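PDB 4K7J: GDSL-like Lipase/Acylhydrolase family protein from Neisseria meningitidis, which probably removes O-acetyl groups from peptidoglycan as an esterase of the SGNH hydrolase family, working through a catalytic triad. Local coordinates for residues G51-A65 / E203-N217. Numbering follows the deposited sequence.
Sequences GETFRILQIGDSHTA and ENPAGGITVSAMGIN. With ACT (acetate ion), chain C.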
ATOM      1  N   GLY A  51     -16.471   7.825  14.546  1.00 37.31           N
ATOM      2  CA  GLY A  51     -16.874   6.482  14.167  1.00 34.38           C
ATOM      3  C   GLY A  51     -16.629   6.184  12.694  1.00 29.15           C
ATOM      4  O   GLY A  51     -16.825   5.063  12.232  1.00 27.92           O
ATOM      5  N   GLU A  52     -16.200   7.187  11.939  1.00 30.48           N
ATOM      6  CA  GLU A  52     -15.858   6.959  10.542  1.00 30.60           C
ATOM      7  C   GLU A  52     -14.567   6.140  10.424  1.00 34.09           C
ATOM      8  O   GLU A  52     -13.840   5.962  11.409  1.00 30.68           O
ATOM      9  CB  GLU A  52     -15.710   8.286   9.808  1.00 32.50           C
ATOM     10  CG  GLU A  52     -17.005   9.054   9.643  1.00 36.08           C
ATOM     11  CD  GLU A  52     -16.768  10.427   9.056  1.00 46.43           C
ATOM     12  OE1 GLU A  52     -16.219  11.286   9.779  1.00 53.12           O
ATOM     13  OE2 GLU A  52     -17.108  10.644   7.873  1.00 45.60           O
ATOM     14  N   THR A  53     -14.295   5.619   9.230  1.00 32.33           N
ATOM     15  CA  THR A  53     -13.033   4.923   8.993  1.00 27.05           C
ATOM     16  C   THR A  53     -12.136   5.764   8.099  1.00 27.31           C
ATOM     17  O   THR A  53     -12.514   6.105   6.977  1.00 26.37           O
ATOM     18  CB  THR A  53     -13.238   3.546   8.335  1.00 31.26           C
ATOM     19  OG1 THR A  53     -13.926   2.678   9.242  1.00 31.19           O
ATOM     20  CG2 THR A  53     -11.883   2.913   7.975  1.00 23.76           C
ATOM     21  N   PHE A  54     -10.945   6.094   8.593  1.00 26.20           N
ATOM     22  CA  PHE A  54      -9.990   6.833   7.785  1.00 26.74           C
ATOM     23  C   PHE A  54      -9.017   5.831   7.174  1.00 23.82           C
ATOM     24  O   PHE A  54      -8.280   5.153   7.892  1.00 19.06           O
ATOM     25  CB  PHE A  54      -9.250   7.881   8.614  1.00 23.73           C
ATOM     26  CG  PHE A  54      -8.371   8.785   7.799  1.00 21.03           C
ATOM     27  CD1 PHE A  54      -7.071   8.411   7.480  1.00 18.18           C
ATOM     28  CD2 PHE A  54      -8.844  10.013   7.351  1.00 22.70           C
ATOM     29  CE1 PHE A  54      -6.258   9.248   6.722  1.00 21.35           C
ATOM     30  CE2 PHE A  54      -8.041  10.858   6.595  1.00 19.34           C
ATOM     31  CZ  PHE A  54      -6.743  10.471   6.277  1.00 23.24           C
ATOM     32  N   ARG A  55      -9.014   5.762   5.844  1.00 22.06           N
ATOM     33  CA  ARG A  55      -8.316   4.694   5.131  1.00 22.23           C
ATOM     34  C   ARG A  55      -7.035   5.192   4.475  1.00 18.89           C
ATOM     35  O   ARG A  55      -7.076   6.007   3.548  1.00 20.91           O
ATOM     36  CB  ARG A  55      -9.234   4.066   4.075  1.00 18.40           C
ATOM     37  CG  ARG A  55     -10.459   3.363   4.650  1.00 22.61           C
ATOM     38  CD  ARG A  55     -11.432   2.931   3.554  1.00 25.22           C
ATOM     39  NE  ARG A  55     -12.693   2.473   4.132  1.00 32.14           N
ATOM     40  CZ  ARG A  55     -13.752   3.253   4.324  1.00 25.64           C
ATOM     41  NH1 ARG A  55     -13.712   4.528   3.968  1.00 27.92           N
ATOM     42  NH2 ARG A  55     -14.854   2.753   4.860  1.00 28.31           N
ATOM     43  N   ILE A  56      -5.909   4.696   4.977  1.00 19.46           N
ATOM     44  CA  ILE A  56      -4.594   5.004   4.426  1.00 16.64           C
ATOM     45  C   ILE A  56      -4.159   3.832   3.550  1.00 15.88           C
ATOM     46  O   ILE A  56      -4.164   2.685   4.002  1.00 14.64           O
ATOM     47  CB  ILE A  56      -3.555   5.197   5.567  1.00 17.53           C
ATOM     48  CG1 ILE A  56      -3.887   6.436   6.394  1.00 18.12           C
ATOM     49  CG2 ILE A  56      -2.129   5.315   5.014  1.00 15.03           C
ATOM     50  CD1 ILE A  56      -3.002   6.578   7.649  1.00 16.32           C
ATOM     51  N   LEU A  57      -3.794   4.117   2.300  1.00 15.71           N
ATOM     52  CA  LEU A  57      -3.410   3.071   1.347  1.00 13.65           C
ATOM     53  C   LEU A  57      -1.995   3.293   0.799  1.00 15.29           C
ATOM     54  O   LEU A  57      -1.750   4.246   0.063  1.00 17.34           O
ATOM     55  CB  LEU A  57      -4.403   3.034   0.178  1.00 17.24           C
ATOM     56  CG  LEU A  57      -4.098   2.103  -0.996  1.00 19.13           C
ATOM     57  CD1 LEU A  57      -4.013   0.661  -0.501  1.00 17.54           C
ATOM     58  CD2 LEU A  57      -5.176   2.248  -2.100  1.00 15.46           C
ATOM     59  N   GLN A  58      -1.068   2.402   1.135  1.00 11.70           N
ATOM     60  CA  GLN A  58       0.289   2.543   0.634  1.00 13.69           C
ATOM     61  C   GLN A  58       0.576   1.578  -0.515  1.00 16.23           C
ATOM     62  O   GLN A  58       0.501   0.350  -0.362  1.00 16.13           O
ATOM     63  CB  GLN A  58       1.323   2.353   1.753  1.00 11.89           C
ATOM     64  CG  GLN A  58       2.755   2.522   1.239  1.00 12.97           C
ATOM     65  CD  GLN A  58       3.746   2.823   2.339  1.00 19.01           C
ATOM     66  OE1 GLN A  58       3.445   3.575   3.272  1.00 16.04           O
ATOM     67  NE2 GLN A  58       4.940   2.239   2.241  1.00 13.36           N
ATOM     68  N   ILE A  59       0.913   2.149  -1.663  1.00 16.50           N
ATOM     69  CA  ILE A  59       1.177   1.378  -2.863  1.00 13.56           C
ATOM     70  C   ILE A  59       2.631   1.597  -3.219  1.00 16.60           C
ATOM     71  O   ILE A  59       3.068   2.740  -3.335  1.00 12.75           O
ATOM     72  CB  ILE A  59       0.278   1.836  -4.028  1.00 14.82           C
ATOM     73  CG1 ILE A  59      -1.168   1.999  -3.545  1.00 16.82           C
ATOM     74  CG2 ILE A  59       0.381   0.854  -5.232  1.00 13.96           C
ATOM     75  CD1 ILE A  59      -2.090   2.695  -4.547  1.00 13.07           C
ATOM     76  N   GLY A  60       3.391   0.516  -3.362  1.00 12.84           N
ATOM     77  CA  GLY A  60       4.820   0.654  -3.595  1.00 16.67           C
ATOM     78  C   GLY A  60       5.578  -0.604  -3.987  1.00 13.92           C
ATOM     79  O   GLY A  60       5.033  -1.495  -4.630  1.00 15.57           O
ATOM     80  N   ASP A  61       6.844  -0.671  -3.591  1.00 15.15           N
ATOM     81  CA  ASP A  61       7.733  -1.753  -4.006  1.00 15.47           C
ATOM     82  C   ASP A  61       8.014  -2.713  -2.840  1.00 16.45           C
ATOM     83  O   ASP A  61       7.171  -2.894  -1.975  1.00 14.18           O
ATOM     84  CB  ASP A  61       9.035  -1.172  -4.564  1.00 17.09           C
ATOM     85  CG  ASP A  61       9.691  -0.179  -3.609  1.00 16.54           C
ATOM     86  OD1 ASP A  61       9.378  -0.209  -2.390  1.00 19.85           O
ATOM     87  OD2 ASP A  61      10.523   0.644  -4.072  1.00 17.04           O
ATOM     88  N   SER A  62       9.207  -3.297  -2.783  1.00 12.35           N
ATOM     89  CA  SER A  62       9.460  -4.329  -1.787  1.00 16.62           C
ATOM     90  C   SER A  62       9.489  -3.758  -0.377  1.00 14.91           C
ATOM     91  O   SER A  62       9.182  -4.463   0.583  1.00 17.26           O
ATOM     92  CB  SER A  62      10.753  -5.098  -2.074  1.00 18.86           C
ATOM     93  OG  SER A  62      11.852  -4.394  -1.547  1.00 25.27           O
ATOM     94  N   HIS A  63       9.820  -2.479  -0.250  1.00 16.60           N
ATOM     95  CA  HIS A  63       9.825  -1.854   1.073  1.00 15.35           C
ATOM     96  C   HIS A  63       8.410  -1.942   1.646  1.00 17.41           C
ATOM     97  O   HIS A  63       8.222  -2.177   2.843  1.00 16.84           O
ATOM     98  CB  HIS A  63      10.269  -0.377   1.014  1.00 12.60           C
ATOM     99  CG  HIS A  63      11.597  -0.152   0.355  1.00 19.23           C
ATOM    100  ND1 HIS A  63      12.759  -0.771   0.772  1.00 17.70           N
ATOM    101  CD2 HIS A  63      11.949   0.653  -0.678  1.00 18.15           C
ATOM    102  CE1 HIS A  63      13.765  -0.363   0.016  1.00 21.49           C
ATOM    103  NE2 HIS A  63      13.301   0.503  -0.869  1.00 17.71           N
ATOM    104  N   THR A  64       7.422  -1.759   0.773  1.00 16.92           N
ATOM    105  CA  THR A  64       6.016  -1.836   1.155  1.00 14.97           C
ATOM    106  C   THR A  64       5.566  -3.296   1.268  1.00 16.38           C
ATOM    107  O   THR A  64       4.842  -3.675   2.203  1.00 13.39           O
ATOM    108  CB  THR A  64       5.129  -1.086   0.133  1.00 16.33           C
ATOM    109  OG1 THR A  64       5.465   0.307   0.145  1.00 12.77           O
ATOM    110  CG2 THR A  64       3.617  -1.245   0.464  1.00 11.76           C
ATOM    111  N   ALA A  65       6.004  -4.112   0.315  1.00 11.55           N
ATOM    112  CA  ALA A  65       5.561  -5.501   0.215  1.00 14.56           C
ATOM    113  C   ALA A  65       5.962  -6.392   1.403  1.00 18.43           C
ATOM    114  O   ALA A  65       5.347  -7.436   1.633  1.00 15.26           O
ATOM    115  CB  ALA A  65       6.021  -6.125  -1.127  1.00 11.85           C
ATOM    116  N   GLU A 203     -12.804  -4.425   7.768  1.00 19.74           N
ATOM    117  CA  GLU A 203     -12.902  -3.197   8.558  1.00 26.33           C
ATOM    118  C   GLU A 203     -13.776  -3.383   9.799  1.00 34.13           C
ATOM    119  O   GLU A 203     -14.809  -4.054   9.757  1.00 30.35           O
ATOM    120  CB  GLU A 203     -13.496  -2.053   7.717  1.00 22.87           C
ATOM    121  CG  GLU A 203     -12.552  -1.421   6.727  1.00 25.95           C
ATOM    122  CD  GLU A 203     -13.188  -0.285   5.947  1.00 29.06           C
ATOM    123  OE1 GLU A 203     -14.417  -0.068   6.075  1.00 36.43           O
ATOM    124  OE2 GLU A 203     -12.454   0.395   5.197  1.00 33.02           O
ATOM    125  N   ASN A 204     -13.361  -2.770  10.899  1.00 30.58           N
ATOM    126  CA  ASN A 204     -14.129  -2.787  12.136  1.00 31.92           C
ATOM    127  C   ASN A 204     -15.197  -1.686  12.077  1.00 30.42           C
ATOM    128  O   ASN A 204     -14.888  -0.526  11.800  1.00 31.26           O
ATOM    129  CB  ASN A 204     -13.162  -2.649  13.330  1.00 33.90           C
ATOM    130  CG  ASN A 204     -13.769  -1.943  14.537  1.00 44.40           C
ATOM    131  OD1 ASN A 204     -14.954  -2.096  14.864  1.00 42.89           O
ATOM    132  ND2 ASN A 204     -12.931  -1.176  15.229  1.00 34.15           N
ATOM    133  N   PRO A 205     -16.465  -2.059  12.315  1.00 38.23           N
ATOM    134  CA  PRO A 205     -17.636  -1.169  12.237  1.00 37.95           C
ATOM    135  C   PRO A 205     -17.577   0.047  13.173  1.00 37.02           C
ATOM    136  O   PRO A 205     -18.233   1.052  12.895  1.00 35.95           O
ATOM    137  CB  PRO A 205     -18.795  -2.084  12.649  1.00 41.80           C
ATOM    138  CG  PRO A 205     -18.149  -3.190  13.437  1.00 37.16           C
ATOM    139  CD  PRO A 205     -16.838  -3.416  12.755  1.00 37.79           C
ATOM    140  N   ALA A 206     -16.805  -0.038  14.254  1.00 31.25           N
ATOM    141  CA  ALA A 206     -16.630   1.109  15.157  1.00 37.71           C
ATOM    142  C   ALA A 206     -15.754   2.235  14.579  1.00 35.45           C
ATOM    143  O   ALA A 206     -15.660   3.314  15.166  1.00 34.91           O
ATOM    144  CB  ALA A 206     -16.085   0.655  16.515  1.00 26.13           C
ATOM    145  N   GLY A 207     -15.112   1.985  13.441  1.00 32.08           N
ATOM    146  CA  GLY A 207     -14.310   3.011  12.785  1.00 32.08           C
ATOM    147  C   GLY A 207     -12.891   3.137  13.323  1.00 27.26           C
ATOM    148  O   GLY A 207     -12.485   2.376  14.196  1.00 24.14           O
ATOM    149  N   GLY A 208     -12.135   4.099  12.794  1.00 31.87           N
ATOM    150  CA  GLY A 208     -10.741   4.283  13.177  1.00 24.23           C
ATOM    151  C   GLY A 208      -9.848   4.371  11.951  1.00 22.44           C
ATOM    152  O   GLY A 208     -10.322   4.710  10.871  1.00 26.54           O
ATOM    153  N   ILE A 209      -8.565   4.051  12.110  1.00 26.16           N
ATOM    154  CA  ILE A 209      -7.617   4.101  10.995  1.00 20.41           C
ATOM    155  C   ILE A 209      -7.410   2.697  10.429  1.00 22.35           C
ATOM    156  O   ILE A 209      -7.365   1.733  11.188  1.00 20.42           O
ATOM    157  CB  ILE A 209      -6.228   4.566  11.485  1.00 27.30           C
ATOM    158  CG1 ILE A 209      -6.330   5.885  12.249  1.00 29.72           C
ATOM    159  CG2 ILE A 209      -5.230   4.657  10.325  1.00 24.00           C
ATOM    160  CD1 ILE A 209      -6.943   7.012  11.447  1.00 30.30           C
ATOM    161  N   THR A 210      -7.264   2.571   9.108  1.00 18.12           N
ATOM    162  CA  THR A 210      -6.682   1.349   8.565  1.00 17.25           C
ATOM    163  C   THR A 210      -5.473   1.738   7.745  1.00 17.48           C
ATOM    164  O   THR A 210      -5.422   2.830   7.177  1.00 15.23           O
ATOM    165  CB  THR A 210      -7.652   0.533   7.677  1.00 14.74           C
ATOM    166  OG1 THR A 210      -8.076   1.325   6.562  1.00 15.17           O
ATOM    167  CG2 THR A 210      -8.879   0.071   8.481  1.00 15.32           C
ATOM    168  N   VAL A 211      -4.498   0.841   7.692  1.00 22.02           N
ATOM    169  CA  VAL A 211      -3.347   1.018   6.815  1.00 20.72           C
ATOM    170  C   VAL A 211      -3.202  -0.223   5.939  1.00 19.21           C
ATOM    171  O   VAL A 211      -2.959  -1.323   6.432  1.00 18.73           O
ATOM    172  CB  VAL A 211      -2.055   1.265   7.606  1.00 19.40           C
ATOM    173  CG1 VAL A 211      -0.869   1.333   6.648  1.00 18.36           C
ATOM    174  CG2 VAL A 211      -2.163   2.561   8.434  1.00 17.39           C
ATOM    175  N   SER A 212      -3.401  -0.043   4.642  1.00 17.94           N
ATOM    176  CA  SER A 212      -3.362  -1.148   3.691  1.00 16.81           C
ATOM    177  C   SER A 212      -2.068  -1.080   2.892  1.00 18.80           C
ATOM    178  O   SER A 212      -1.664  -0.001   2.463  1.00 17.92           O
ATOM    179  CB  SER A 212      -4.564  -1.061   2.739  1.00 21.44           C
ATOM    180  OG  SER A 212      -5.798  -1.258   3.421  1.00 16.94           O
ATOM    181  N   ALA A 213      -1.419  -2.227   2.690  1.00 17.40           N
ATOM    182  CA  ALA A 213      -0.149  -2.268   1.963  1.00 18.50           C
ATOM    183  C   ALA A 213      -0.313  -2.959   0.624  1.00 17.72           C
ATOM    184  O   ALA A 213      -0.643  -4.138   0.582  1.00 15.23           O
ATOM    185  CB  ALA A 213       0.912  -2.995   2.803  1.00 17.11           C
ATOM    186  N   MET A 214      -0.098  -2.226  -0.465  1.00 14.50           N
ATOM    187  CA  MET A 214      -0.148  -2.801  -1.802  1.00 13.44           C
ATOM    188  C   MET A 214       1.227  -2.713  -2.429  1.00 14.13           C
ATOM    189  O   MET A 214       1.475  -1.846  -3.273  1.00 11.85           O
ATOM    190  CB  MET A 214      -1.139  -2.054  -2.708  1.00 15.92           C
ATOM    191  CG  MET A 214      -2.583  -2.227  -2.350  1.00 19.96           C
ATOM    192  SD  MET A 214      -3.678  -1.683  -3.674  1.00 18.31           S
ATOM    193  CE  MET A 214      -5.198  -2.357  -3.019  1.00 15.91           C
ATOM    194  N   GLY A 215       2.115  -3.605  -2.010  1.00 15.62           N
ATOM    195  CA  GLY A 215       3.468  -3.643  -2.525  1.00 13.59           C
ATOM    196  C   GLY A 215       3.725  -4.783  -3.486  1.00 14.77           C
ATOM    197  O   GLY A 215       3.096  -5.839  -3.406  1.00 13.20           O
ATOM    198  N   ILE A 216       4.670  -4.558  -4.398  1.00  9.68           N
ATOM    199  CA  ILE A 216       5.123  -5.577  -5.331  1.00 14.14           C
ATOM    200  C   ILE A 216       6.643  -5.526  -5.393  1.00 13.81           C
ATOM    201  O   ILE A 216       7.200  -4.500  -5.776  1.00 14.33           O
ATOM    202  CB  ILE A 216       4.611  -5.304  -6.757  1.00 13.66           C
ATOM    203  CG1 ILE A 216       3.086  -5.432  -6.850  1.00 13.95           C
ATOM    204  CG2 ILE A 216       5.279  -6.274  -7.732  1.00 16.15           C
ATOM    205  CD1 ILE A 216       2.609  -6.887  -6.945  1.00 16.91           C
ATOM    206  N   ASN A 217       7.309  -6.613  -5.012  1.00 14.96           N
ATOM    207  CA  ASN A 217       8.772  -6.665  -5.040  1.00 13.42           C
ATOM    208  C   ASN A 217       9.322  -6.223  -6.392  1.00 16.03           C
ATOM    209  O   ASN A 217       8.907  -6.741  -7.432  1.00 14.61           O
ATOM    210  CB  ASN A 217       9.271  -8.075  -4.719  1.00 13.24           C
ATOM    211  CG  ASN A 217       9.110  -8.441  -3.249  1.00 14.59           C
ATOM    212  OD1 ASN A 217       8.874  -7.587  -2.408  1.00 14.90           O
ATOM    213  ND2 ASN A 217       9.270  -9.716  -2.939  1.00 11.78           N
TER
HETATM  214  C   ACT C 401      12.792  -3.513  -4.168  1.00 28.47           C
HETATM  215  O   ACT C 401      13.460  -4.585  -4.252  1.00 25.01           O
HETATM  216  OXT ACT C 401      11.629  -3.510  -4.651  1.00 21.56           O
HETATM  217  CH3 ACT C 401      13.340  -2.291  -3.500  1.00 19.13           C
HETATM  218  O   HOH W   1      -6.629   1.334   4.320  1.00 18.24           O
HETATM  219  O   HOH W   2       9.269  -7.506   0.468  1.00 23.76           O
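Arg55 and Glu203 form a salt bridge in which the carboxylate meets the edge of the guanidinium, the two planes only 26° apart. NH2 of Arg55 donates to the syn lone pair of Glu203 OE1 (3.1 Å); the companion approach of Arg55 NE to Glu203 OE2 is so short that its exact length is doubtful. Thr53 CB lies over one guanidinium face, offset toward its rim.

Beyond the bridge, strands 53-60 and 208-215 run parallel, and nine backbone hydrogen bonds join them from Gly208 N to Glu52 O through to Ile216 N to Gly60 O. One water donates to Ile56 O (2.8 Å) and to Thr210 OG1, and also bonds Ser212 OG, which also bonds Trp88 N.

Met214 CG, anti to its carbonyl carbon (chi1 -69°), lies 3.7 Å from Leu57 CD1. On the opposite face Ile56 CD1 reaches Ile209 CG2 (4.0 Å), and Val211 CG2 lies beside Ile56 CB. Helix 68-81 covers this face, with Leu77 on Ile56. Within 51-65, Gln58 NE2 donates almost straight to Thr64 OG1 (2.9 Å).

Asp61 caps helix 62-65, while Ser62 N donates to acetate OXT (3.1 Å); Gly218 N and Asn250 ND2 also bind the acetate. In this alpha/beta fold of SGNH hydrolases, strand 208-215 closes one sheet edge within this chain, with 53-60 between it and 242-246; Ser62, in a Gly-Asp-Ser motif, is probably the nucleophile, and the acetate probably marks the oxyanion hole.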